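Long-range contacts in erythropoietin (Homo sapiens, PDB 1EER), which binds the erythropoietin receptor and drives its dimerization and JAK2 activation, thereby regulating the proliferation and differentiation of red blood cells: residues T40-T44 and V144-F148; L91-V95 and F138-F142; V11-Y15 and S104-L108. The protein carries 5 engineered substitutions. All coordinates share one frame; numbering follows the deposited sequence.

Contact 1 (T40-T44 and V144-F148)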
ATOM      1  N   THR A  40     -10.824 -22.760  -6.700  1.00 25.07           N
ATOM      2  CA  THR A  40      -9.666 -23.129  -5.900  1.00 26.11           C
ATOM      3  C   THR A  40      -8.764 -21.910  -5.701  1.00 27.28           C
ATOM      4  O   THR A  40      -8.514 -21.149  -6.630  1.00 27.50           O
ATOM      5  CB  THR A  40      -8.868 -24.242  -6.588  1.00 29.35           C
ATOM      6  OG1 THR A  40      -9.730 -25.361  -6.830  1.00 33.07           O
ATOM      7  CG2 THR A  40      -7.696 -24.679  -5.713  1.00 29.65           C
ATOM      8  N   VAL A  41      -8.273 -21.724  -4.484  1.00 24.73           N
ATOM      9  CA  VAL A  41      -7.420 -20.580  -4.183  1.00 23.09           C
ATOM     10  C   VAL A  41      -6.209 -21.044  -3.397  1.00 23.03           C
ATOM     11  O   VAL A  41      -6.191 -22.157  -2.878  1.00 28.16           O
ATOM     12  CB  VAL A  41      -8.193 -19.529  -3.358  1.00 21.89           C
ATOM     13  CG1 VAL A  41      -9.223 -18.845  -4.242  1.00 21.39           C
ATOM     14  CG2 VAL A  41      -8.882 -20.194  -2.173  1.00 17.12           C
ATOM     15  N   PRO A  42      -5.170 -20.207  -3.300  1.00 23.42           N
ATOM     16  CA  PRO A  42      -4.032 -20.715  -2.529  1.00 23.00           C
ATOM     17  C   PRO A  42      -4.267 -20.567  -1.024  1.00 19.13           C
ATOM     18  O   PRO A  42      -5.256 -19.971  -0.591  1.00 19.27           O
ATOM     19  CB  PRO A  42      -2.855 -19.872  -3.026  1.00 19.39           C
ATOM     20  CG  PRO A  42      -3.486 -18.595  -3.533  1.00 17.63           C
ATOM     21  CD  PRO A  42      -4.944 -18.846  -3.820  1.00 14.54           C
ATOM     22  N   ASP A  43      -3.373 -21.134  -0.230  1.00 18.73           N
ATOM     23  CA  ASP A  43      -3.485 -21.010   1.211  1.00 20.22           C
ATOM     24  C   ASP A  43      -2.677 -19.768   1.521  1.00 18.47           C
ATOM     25  O   ASP A  43      -1.566 -19.623   1.017  1.00 23.53           O
ATOM     26  CB  ASP A  43      -2.859 -22.213   1.917  1.00 21.85           C
ATOM     27  CG  ASP A  43      -3.016 -22.147   3.429  1.00 23.34           C
ATOM     28  OD1 ASP A  43      -3.336 -21.062   3.960  1.00 30.38           O
ATOM     29  OD2 ASP A  43      -2.825 -23.183   4.090  1.00 31.10           O
ATOM     30  N   THR A  44      -3.222 -18.865   2.330  1.00 19.37           N
ATOM     31  CA  THR A  44      -2.488 -17.645   2.645  1.00 22.99           C
ATOM     32  C   THR A  44      -1.904 -17.581   4.055  1.00 24.37           C
ATOM     33  O   THR A  44      -1.180 -16.639   4.389  1.00 21.97           O
ATOM     34  CB  THR A  44      -3.359 -16.393   2.418  1.00 19.75           C
ATOM     35  OG1 THR A  44      -4.340 -16.294   3.455  1.00 18.81           O
ATOM     36  CG2 THR A  44      -4.052 -16.472   1.068  1.00 18.21           C
ATOM     37  N   VAL A 144      -8.607 -13.321   0.255  1.00 11.28           N
ATOM     38  CA  VAL A 144      -7.454 -14.190   0.020  1.00 14.01           C
ATOM     39  C   VAL A 144      -6.397 -13.422  -0.798  1.00 17.72           C
ATOM     40  O   VAL A 144      -5.190 -13.542  -0.559  1.00 18.62           O
ATOM     41  CB  VAL A 144      -7.887 -15.485  -0.762  1.00 16.26           C
ATOM     42  CG1 VAL A 144      -6.681 -16.147  -1.417  1.00 13.39           C
ATOM     43  CG2 VAL A 144      -8.582 -16.463   0.175  1.00 12.60           C
ATOM     44  N   TYR A 145      -6.870 -12.644  -1.771  1.00 16.61           N
ATOM     45  CA  TYR A 145      -6.005 -11.847  -2.631  1.00 15.75           C
ATOM     46  C   TYR A 145      -5.160 -10.924  -1.757  1.00 18.30           C
ATOM     47  O   TYR A 145      -3.943 -10.866  -1.913  1.00 19.68           O
ATOM     48  CB  TYR A 145      -6.865 -11.028  -3.611  1.00 15.39           C
ATOM     49  CG  TYR A 145      -6.119 -10.006  -4.447  1.00 10.82           C
ATOM     50  CD1 TYR A 145      -4.982 -10.360  -5.172  1.00 16.53           C
ATOM     51  CD2 TYR A 145      -6.587  -8.698  -4.556  1.00 15.25           C
ATOM     52  CE1 TYR A 145      -4.327  -9.436  -5.994  1.00 18.81           C
ATOM     53  CE2 TYR A 145      -5.939  -7.758  -5.376  1.00 20.64           C
ATOM     54  CZ  TYR A 145      -4.809  -8.138  -6.092  1.00 21.47           C
ATOM     55  OH  TYR A 145      -4.162  -7.224  -6.895  1.00 19.58           O
ATOM     56  N   SER A 146      -5.812 -10.218  -0.833  1.00 21.35           N
ATOM     57  CA  SER A 146      -5.127  -9.297   0.086  1.00 20.60           C
ATOM     58  C   SER A 146      -4.208 -10.022   1.080  1.00 17.47           C
ATOM     59  O   SER A 146      -3.054  -9.635   1.256  1.00 16.81           O
ATOM     60  CB  SER A 146      -6.159  -8.459   0.858  1.00 13.83           C
ATOM     61  OG  SER A 146      -5.534  -7.600   1.796  1.00 19.24           O
ATOM     62  N   ASN A 147      -4.715 -11.073   1.723  1.00 16.12           N
ATOM     63  CA  ASN A 147      -3.919 -11.816   2.693  1.00 17.15           C
ATOM     64  C   ASN A 147      -2.671 -12.416   2.060  1.00 16.24           C
ATOM     65  O   ASN A 147      -1.617 -12.487   2.701  1.00 14.90           O
ATOM     66  CB  ASN A 147      -4.756 -12.926   3.346  1.00 19.98           C
ATOM     67  CG  ASN A 147      -5.524 -12.443   4.571  1.00 17.62           C
ATOM     68  OD1 ASN A 147      -5.248 -11.377   5.113  1.00 20.20           O
ATOM     69  ND2 ASN A 147      -6.489 -13.234   5.010  1.00 13.96           N
ATOM     70  N   PHE A 148      -2.782 -12.846   0.801  1.00 16.27           N
ATOM     71  CA  PHE A 148      -1.632 -13.431   0.106  1.00 14.94           C
ATOM     72  C   PHE A 148      -0.537 -12.409  -0.230  1.00 12.96           C
ATOM     73  O   PHE A 148       0.652 -12.633   0.042  1.00 14.23           O
ATOM     74  CB  PHE A 148      -2.072 -14.126  -1.186  1.00 15.77           C
ATOM     75  CG  PHE A 148      -1.001 -14.987  -1.799  1.00 18.80           C
ATOM     76  CD1 PHE A 148      -0.029 -14.431  -2.624  1.00 18.91           C
ATOM     77  CD2 PHE A 148      -0.955 -16.356  -1.541  1.00 23.93           C
ATOM     78  CE1 PHE A 148       0.970 -15.220  -3.184  1.00 20.84           C
ATOM     79  CE2 PHE A 148       0.042 -17.156  -2.096  1.00 22.54           C
ATOM     80  CZ  PHE A 148       1.008 -16.587  -2.920  1.00 23.85           C
TER
HETATM   81  O   HOH W   1      -0.024 -14.611   2.903  1.00 20.29           O
HETATM   82  O   HOH W   2      -7.160 -15.588   3.670  1.00 25.94           O

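Contact 2 (L91-V95 and F138-F142)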
ATOM      1  N   LEU A  91     -17.767  -4.837  -8.000  1.00 29.73           N
ATOM      2  CA  LEU A  91     -16.902  -5.952  -8.377  1.00 27.01           C
ATOM      3  C   LEU A  91     -16.011  -5.775  -9.604  1.00 26.13           C
ATOM      4  O   LEU A  91     -14.827  -6.092  -9.560  1.00 23.94           O
ATOM      5  CB  LEU A  91     -17.741  -7.216  -8.572  1.00 22.79           C
ATOM      6  CG  LEU A  91     -18.188  -7.946  -7.308  1.00 22.69           C
ATOM      7  CD1 LEU A  91     -18.975  -9.181  -7.689  1.00 23.24           C
ATOM      8  CD2 LEU A  91     -16.984  -8.315  -6.474  1.00 18.11           C
ATOM      9  N   GLN A  92     -16.577  -5.274 -10.696  1.00 32.70           N
ATOM     10  CA  GLN A  92     -15.823  -5.124 -11.938  1.00 29.42           C
ATOM     11  C   GLN A  92     -14.434  -4.499 -11.861  1.00 27.18           C
ATOM     12  O   GLN A  92     -13.450  -5.140 -12.235  1.00 25.08           O
ATOM     13  CB  GLN A  92     -16.649  -4.366 -12.980  1.00 30.27           C
ATOM     14  CG  GLN A  92     -16.129  -4.536 -14.411  1.00 23.70           C
ATOM     15  CD  GLN A  92     -16.100  -5.989 -14.867  1.00 24.02           C
ATOM     16  OE1 GLN A  92     -15.032  -6.574 -15.065  1.00 24.19           O
ATOM     17  NE2 GLN A  92     -17.276  -6.575 -15.040  1.00 32.51           N
ATOM     18  N   LEU A  93     -14.341  -3.259 -11.385  1.00 27.25           N
ATOM     19  CA  LEU A  93     -13.043  -2.593 -11.331  1.00 28.77           C
ATOM     20  C   LEU A  93     -12.031  -3.272 -10.434  1.00 25.48           C
ATOM     21  O   LEU A  93     -10.851  -3.320 -10.773  1.00 29.39           O
ATOM     22  CB  LEU A  93     -13.190  -1.126 -10.918  1.00 32.87           C
ATOM     23  CG  LEU A  93     -14.193  -0.755  -9.831  1.00 39.23           C
ATOM     24  CD1 LEU A  93     -13.713   0.514  -9.138  1.00 40.36           C
ATOM     25  CD2 LEU A  93     -15.586  -0.558 -10.443  1.00 43.32           C
ATOM     26  N   HIS A  94     -12.486  -3.804  -9.301  1.00 25.14           N
ATOM     27  CA  HIS A  94     -11.583  -4.478  -8.373  1.00 21.78           C
ATOM     28  C   HIS A  94     -11.006  -5.717  -9.037  1.00 18.06           C
ATOM     29  O   HIS A  94      -9.846  -6.052  -8.829  1.00 22.28           O
ATOM     30  CB  HIS A  94     -12.315  -4.870  -7.084  1.00 18.48           C
ATOM     31  CG  HIS A  94     -12.810  -3.698  -6.294  1.00 24.41           C
ATOM     32  ND1 HIS A  94     -11.964  -2.834  -5.633  1.00 25.55           N
ATOM     33  CD2 HIS A  94     -14.066  -3.241  -6.068  1.00 25.72           C
ATOM     34  CE1 HIS A  94     -12.677  -1.895  -5.035  1.00 25.99           C
ATOM     35  NE2 HIS A  94     -13.955  -2.118  -5.283  1.00 24.74           N
ATOM     36  N   VAL A  95     -11.818  -6.396  -9.840  1.00 18.70           N
ATOM     37  CA  VAL A  95     -11.361  -7.595 -10.544  1.00 20.77           C
ATOM     38  C   VAL A  95     -10.373  -7.223 -11.656  1.00 19.37           C
ATOM     39  O   VAL A  95      -9.375  -7.908 -11.874  1.00 19.93           O
ATOM     40  CB  VAL A  95     -12.548  -8.353 -11.170  1.00 20.33           C
ATOM     41  CG1 VAL A  95     -12.040  -9.478 -12.048  1.00 21.76           C
ATOM     42  CG2 VAL A  95     -13.455  -8.905 -10.074  1.00 26.17           C
ATOM     43  N   PHE A 138     -17.015 -13.575  -3.971  1.00 22.40           N
ATOM     44  CA  PHE A 138     -15.954 -12.668  -4.372  1.00 21.40           C
ATOM     45  C   PHE A 138     -15.284 -12.130  -3.126  1.00 23.03           C
ATOM     46  O   PHE A 138     -14.124 -11.716  -3.153  1.00 24.07           O
ATOM     47  CB  PHE A 138     -16.528 -11.525  -5.208  1.00 23.21           C
ATOM     48  CG  PHE A 138     -16.614 -11.845  -6.666  1.00 25.65           C
ATOM     49  CD1 PHE A 138     -15.499 -11.701  -7.487  1.00 25.18           C
ATOM     50  CD2 PHE A 138     -17.793 -12.345  -7.210  1.00 25.59           C
ATOM     51  CE1 PHE A 138     -15.555 -12.058  -8.832  1.00 22.60           C
ATOM     52  CE2 PHE A 138     -17.860 -12.704  -8.552  1.00 30.13           C
ATOM     53  CZ  PHE A 138     -16.738 -12.561  -9.364  1.00 25.47           C
ATOM     54  N   ARG A 139     -16.037 -12.152  -2.029  1.00 27.54           N
ATOM     55  CA  ARG A 139     -15.556 -11.684  -0.737  1.00 24.58           C
ATOM     56  C   ARG A 139     -14.366 -12.517  -0.282  1.00 19.76           C
ATOM     57  O   ARG A 139     -13.331 -11.965   0.086  1.00 24.57           O
ATOM     58  CB  ARG A 139     -16.672 -11.762   0.316  1.00 24.44           C
ATOM     59  CG  ARG A 139     -16.276 -11.169   1.667  1.00 22.05           C
ATOM     60  CD  ARG A 139     -17.286 -11.489   2.748  1.00 20.57           C
ATOM     61  NE  ARG A 139     -18.131 -12.617   2.377  1.00 30.09           N
ATOM     62  CZ  ARG A 139     -19.459 -12.597   2.415  1.00 31.67           C
ATOM     63  NH1 ARG A 139     -20.102 -11.499   2.813  1.00 36.24           N
ATOM     64  NH2 ARG A 139     -20.145 -13.673   2.049  1.00 27.72           N
ATOM     65  N   LYS A 140     -14.503 -13.843  -0.310  1.00 17.80           N
ATOM     66  CA  LYS A 140     -13.399 -14.689   0.108  1.00 14.81           C
ATOM     67  C   LYS A 140     -12.263 -14.596  -0.895  1.00 18.77           C
ATOM     68  O   LYS A 140     -11.098 -14.622  -0.518  1.00 23.24           O
ATOM     69  CB  LYS A 140     -13.830 -16.146   0.264  1.00 16.09           C
ATOM     70  CG  LYS A 140     -12.749 -16.978   0.946  1.00 16.78           C
ATOM     71  CD  LYS A 140     -13.193 -18.383   1.317  1.00 16.51           C
ATOM     72  CE  LYS A 140     -11.976 -19.287   1.437  1.00 19.33           C
ATOM     73  NZ  LYS A 140     -12.244 -20.547   2.174  1.00 16.58           N
ATOM     74  N   LEU A 141     -12.603 -14.479  -2.176  1.00 24.06           N
ATOM     75  CA  LEU A 141     -11.595 -14.369  -3.230  1.00 19.06           C
ATOM     76  C   LEU A 141     -10.713 -13.147  -2.979  1.00 11.16           C
ATOM     77  O   LEU A 141      -9.496 -13.230  -2.993  1.00 15.17           O
ATOM     78  CB  LEU A 141     -12.281 -14.253  -4.606  1.00 22.65           C
ATOM     79  CG  LEU A 141     -11.448 -14.189  -5.897  1.00 20.95           C
ATOM     80  CD1 LEU A 141     -10.344 -15.237  -5.884  1.00 20.46           C
ATOM     81  CD2 LEU A 141     -12.359 -14.411  -7.092  1.00 18.89           C
ATOM     82  N   PHE A 142     -11.343 -12.010  -2.740  1.00 13.39           N
ATOM     83  CA  PHE A 142     -10.600 -10.790  -2.499  1.00 18.57           C
ATOM     84  C   PHE A 142      -9.877 -10.758  -1.159  1.00 20.44           C
ATOM     85  O   PHE A 142      -8.804 -10.166  -1.058  1.00 22.27           O
ATOM     86  CB  PHE A 142     -11.529  -9.591  -2.646  1.00 18.99           C
ATOM     87  CG  PHE A 142     -11.748  -9.184  -4.073  1.00 19.67           C
ATOM     88  CD1 PHE A 142     -10.667  -8.842  -4.881  1.00 22.45           C
ATOM     89  CD2 PHE A 142     -13.022  -9.175  -4.622  1.00 23.12           C
ATOM     90  CE1 PHE A 142     -10.854  -8.499  -6.230  1.00 25.80           C
ATOM     91  CE2 PHE A 142     -13.222  -8.831  -5.973  1.00 23.78           C
ATOM     92  CZ  PHE A 142     -12.136  -8.495  -6.774  1.00 19.00           C
TER

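Contact 3 (V11-Y15 and S104-L108)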
ATOM      1  N   VAL A  11       6.477   0.509  -4.633  1.00 23.69           N
ATOM      2  CA  VAL A  11       6.048  -0.137  -5.860  1.00 22.46           C
ATOM      3  C   VAL A  11       5.154  -1.321  -5.530  1.00 21.89           C
ATOM      4  O   VAL A  11       4.060  -1.451  -6.078  1.00 25.36           O
ATOM      5  CB  VAL A  11       7.260  -0.615  -6.701  1.00 23.24           C
ATOM      6  CG1 VAL A  11       6.778  -1.339  -7.973  1.00 21.79           C
ATOM      7  CG2 VAL A  11       8.131   0.583  -7.063  1.00 19.54           C
ATOM      8  N   LEU A  12       5.608  -2.178  -4.623  1.00 21.74           N
ATOM      9  CA  LEU A  12       4.819  -3.340  -4.248  1.00 18.14           C
ATOM     10  C   LEU A  12       3.584  -2.925  -3.459  1.00 18.25           C
ATOM     11  O   LEU A  12       2.508  -3.501  -3.618  1.00 20.54           O
ATOM     12  CB  LEU A  12       5.668  -4.303  -3.423  1.00 16.78           C
ATOM     13  CG  LEU A  12       4.912  -5.434  -2.722  1.00 15.28           C
ATOM     14  CD1 LEU A  12       3.967  -6.136  -3.697  1.00 20.02           C
ATOM     15  CD2 LEU A  12       5.920  -6.409  -2.150  1.00 16.13           C
ATOM     16  N   GLU A  13       3.745  -1.907  -2.619  1.00 20.29           N
ATOM     17  CA  GLU A  13       2.657  -1.413  -1.787  1.00 16.51           C
ATOM     18  C   GLU A  13       1.424  -0.971  -2.556  1.00 20.98           C
ATOM     19  O   GLU A  13       0.308  -1.073  -2.044  1.00 13.24           O
ATOM     20  CB  GLU A  13       3.140  -0.252  -0.921  1.00 23.48           C
ATOM     21  CG  GLU A  13       2.055   0.326  -0.032  1.00 28.63           C
ATOM     22  CD  GLU A  13       2.607   0.954   1.241  1.00 38.78           C
ATOM     23  OE1 GLU A  13       3.146   0.216   2.102  1.00 36.99           O
ATOM     24  OE2 GLU A  13       2.496   2.190   1.377  1.00 35.31           O
ATOM     25  N   ARG A  14       1.617  -0.462  -3.773  1.00 22.86           N
ATOM     26  CA  ARG A  14       0.490  -0.013  -4.580  1.00 17.20           C
ATOM     27  C   ARG A  14      -0.543  -1.124  -4.695  1.00 13.15           C
ATOM     28  O   ARG A  14      -1.745  -0.902  -4.542  1.00 16.35           O
ATOM     29  CB  ARG A  14       0.956   0.395  -5.978  1.00 16.98           C
ATOM     30  CG  ARG A  14      -0.161   0.986  -6.825  1.00 23.81           C
ATOM     31  CD  ARG A  14       0.116   0.842  -8.314  1.00 28.52           C
ATOM     32  NE  ARG A  14      -1.123   0.856  -9.083  1.00 30.19           N
ATOM     33  CZ  ARG A  14      -1.194   0.634 -10.391  1.00 24.07           C
ATOM     34  NH1 ARG A  14      -0.091   0.381 -11.080  1.00 21.85           N
ATOM     35  NH2 ARG A  14      -2.371   0.649 -11.005  1.00 25.89           N
ATOM     36  N   TYR A  15      -0.063  -2.330  -4.956  1.00 15.68           N
ATOM     37  CA  TYR A  15      -0.949  -3.473  -5.115  1.00 20.76           C
ATOM     38  C   TYR A  15      -1.566  -3.935  -3.794  1.00 18.45           C
ATOM     39  O   TYR A  15      -2.742  -4.291  -3.741  1.00 17.63           O
ATOM     40  CB  TYR A  15      -0.181  -4.605  -5.802  1.00 17.80           C
ATOM     41  CG  TYR A  15       0.419  -4.156  -7.119  1.00 22.76           C
ATOM     42  CD1 TYR A  15      -0.391  -3.950  -8.241  1.00 22.03           C
ATOM     43  CD2 TYR A  15       1.784  -3.898  -7.236  1.00 24.03           C
ATOM     44  CE1 TYR A  15       0.144  -3.496  -9.446  1.00 23.19           C
ATOM     45  CE2 TYR A  15       2.333  -3.446  -8.435  1.00 19.88           C
ATOM     46  CZ  TYR A  15       1.507  -3.247  -9.535  1.00 26.23           C
ATOM     47  OH  TYR A  15       2.041  -2.802 -10.722  1.00 19.87           O
ATOM     48  N   SER A 104       1.280  -7.847 -13.169  1.00 18.52           N
ATOM     49  CA  SER A 104       2.487  -7.076 -12.911  1.00 17.44           C
ATOM     50  C   SER A 104       3.345  -7.760 -11.849  1.00 19.56           C
ATOM     51  O   SER A 104       4.564  -7.893 -12.005  1.00 18.14           O
ATOM     52  CB  SER A 104       2.112  -5.667 -12.464  1.00 16.31           C
ATOM     53  OG  SER A 104       1.390  -4.999 -13.484  1.00 16.95           O
ATOM     54  N   LEU A 105       2.703  -8.211 -10.777  1.00 19.37           N
ATOM     55  CA  LEU A 105       3.412  -8.879  -9.696  1.00 16.69           C
ATOM     56  C   LEU A 105       4.122 -10.130 -10.195  1.00 18.19           C
ATOM     57  O   LEU A 105       5.250 -10.410  -9.787  1.00 22.06           O
ATOM     58  CB  LEU A 105       2.435  -9.228  -8.566  1.00 15.57           C
ATOM     59  CG  LEU A 105       1.854  -7.990  -7.873  1.00 14.09           C
ATOM     60  CD1 LEU A 105       0.667  -8.382  -7.006  1.00 17.36           C
ATOM     61  CD2 LEU A 105       2.947  -7.321  -7.041  1.00 17.52           C
ATOM     62  N   THR A 106       3.466 -10.882 -11.077  1.00 17.26           N
ATOM     63  CA  THR A 106       4.065 -12.095 -11.641  1.00 16.65           C
ATOM     64  C   THR A 106       5.370 -11.780 -12.376  1.00 19.76           C
ATOM     65  O   THR A 106       6.366 -12.500 -12.241  1.00 17.73           O
ATOM     66  CB  THR A 106       3.132 -12.779 -12.654  1.00 14.29           C
ATOM     67  OG1 THR A 106       1.909 -13.155 -12.011  1.00 19.97           O
ATOM     68  CG2 THR A 106       3.809 -14.008 -13.236  1.00 15.77           C
ATOM     69  N   THR A 107       5.355 -10.709 -13.166  1.00 15.61           N
ATOM     70  CA  THR A 107       6.531 -10.309 -13.918  1.00 17.79           C
ATOM     71  C   THR A 107       7.577  -9.823 -12.927  1.00 17.53           C
ATOM     72  O   THR A 107       8.752 -10.161 -13.033  1.00 19.25           O
ATOM     73  CB  THR A 107       6.198  -9.171 -14.919  1.00 27.48           C
ATOM     74  OG1 THR A 107       5.269  -9.647 -15.904  1.00 33.01           O
ATOM     75  CG2 THR A 107       7.459  -8.692 -15.623  1.00 33.77           C
ATOM     76  N   LEU A 108       7.126  -9.043 -11.950  1.00 22.73           N
ATOM     77  CA  LEU A 108       7.997  -8.492 -10.914  1.00 22.28           C
ATOM     78  C   LEU A 108       8.717  -9.575 -10.094  1.00 25.31           C
ATOM     79  O   LEU A 108       9.919  -9.463  -9.817  1.00 21.76           O
ATOM     80  CB  LEU A 108       7.172  -7.592  -9.986  1.00 22.58           C
ATOM     81  CG  LEU A 108       7.455  -6.081  -9.976  1.00 25.74           C
ATOM     82  CD1 LEU A 108       8.021  -5.616 -11.316  1.00 22.15           C
ATOM     83  CD2 LEU A 108       6.170  -5.343  -9.641  1.00 25.44           C
TER
HETATM   84  O   HOH W   3       0.022  -2.778 -12.870  1.00 23.45           O

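Contact 1 (T40-T44 and V144-F148)
Thr44 lies across the helical segment 144-148 with its two branches doing different work. Its methyl CG2 rests 3.6 Å from Val144 CG1 and comes near the edge of the Phe148 ring, while OG1 is sent the other way, over Asn147, approaching CB at 3.4 Å. A chi1 of 73° divides the branches like this, tucking OG1 between the backbone N and the carbonyl carbon and leaving CG2 for the apolar side. Pro42 completes that side: CD meets Val144 CG1 at 4.0 Å, and CG lies 3.9 Å from Phe148 CD2, the two side chains crossing at about a right angle. A proline suits the place because its compact ring offers apolar CB, CG and CD to Val144 and Phe148.

No direct hydrogen bond joins the segments. One water donates to both Thr44 O (2.8 Å) and Asn147 O (2.7 Å); a second donates to Thr44 OG1 and accepts from Asn147 ND2. Asn147 OD1 takes Arg150 NE. The chemistry implies a division of labour: apolar contacts hold the loop to the helix, while the water-bridged OG1 and ND2 also bond to a chain of another protein, consistent with a place in the receptor interface.

Contact 2 (L91-V95 and F138-F142)
The segments 91-95 and 138-142 of helices 91-111 and 138-161 run in nearly the same direction, 25° apart, with local axes no closer than 12.2 Å. At this spacing side chains have to do the bridging, and large ones suit it. Leu91 and Phe138, whose CA atoms are 7.9 Å apart, bridge the gap first. Leu91 CD1 sits over one face of the Phe138 ring, 3.8 Å from the centroid and 27° off the normal, a CH-pi contact displaced toward the CD2 rim. Phe138 carries its CG anti to its own carbonyl carbon (chi1 -87°), which sends the ring toward the other helix. The second leucine methyl, CD2, bears on the same residue, 3.5 Å from Phe138 CB and close to CG, and also reaches the edge of Phe142, 3.8 Å from CE2.

Val95, a turn further along, likewise touches both rings: CG2 is 3.6 Å from Phe142 CZ, near the plane of that ring, and 4.0 Å from Phe138 CE1. Of its side chain, His94 offers CB, 3.6 Å from Phe142 CZ, and its backbone O lies near CE1 of the same ring, while its imidazole leads off toward Ala22 and Ile25 of helix 9-25. No polar bond crosses, so shape and hydrophobicity carry the contact. Ala22 also borders Phe142, and Leu81 of helix 56-82 borders Leu91 and Phe138. Two parallel helices meeting through large side chains between the other two are characteristic of the diagonal pair in the up-up-down-down four-helix bundle of the long-chain cytokines.

Contact 3 (V11-Y15 and S104-L108)
Adjacent, antiparallel helices of the four-helix cytokine bundle meet here: helix 9-25 and helix 91-111, whose short segments run at 148° with axes 11.4 Å apart at closest approach. Tyr15 and Leu105 carry the apolar part. The leucine lies over one face of the tyrosine ring, its CG above the plane but offset toward the rim, and its CD2 comes within 3.6 Å of Tyr15 CD2. The two side chains slide past each other in opposite directions. Leu105 CD2 also touches Leu12 CD1 at 3.7 Å, where the leucines cross at about a right angle. Leu108 CD2 stands 4.4 Å from both Val11 CG1 and Tyr15 CE2, a loose apolar fringe. A tyrosine suits the place, since its ring backs a leucine while its hydroxyl reaches beyond the apolar layer.

That hydroxyl approaches Ser104, with OH 3.4 Å from CB, yet the polar link runs through a water in the plane of the ring. The water stands 2.9 Å from Tyr15 OH and donates to Ser104 OG at 2.7 Å. A serine suits the place because its short side chain brings a hydroxyl to the bridging water; OG also bonds to Ser100 O and to the backbone of a chain of another protein, an aromatic side chain of which packs on Tyr15. Leu5 and Ile6 of the N-terminal stretch border Leu108. On the inner side, Leu149 of helix 138-161 meets Leu105, and Leu153 meets Leu12.

How the contacts relate
The three contacts sample different levels of one bundle. Contacts 1 and 2 share helix 138-161 and touch, Val41 CG1 lying 4.1 Å from Leu141 CD1, with centres about 12 Å apart: contact 1 lays the 40-44 loop against the helix, contact 2 pairs the helix with helix 91-111. Contacts 2 and 3 both use helix 91-111 but lie about 18 Å apart between centres, with nearest atoms about 9 Å apart. Contacts 1 and 3, about 16 Å apart between centres, do not touch. Contacts 1 and 3 each include touching residues bonded to another protein, consistent with a cytokine presenting separate surfaces to two receptor chains. In contact 2 only Lys140, which does not touch the other segment, does so.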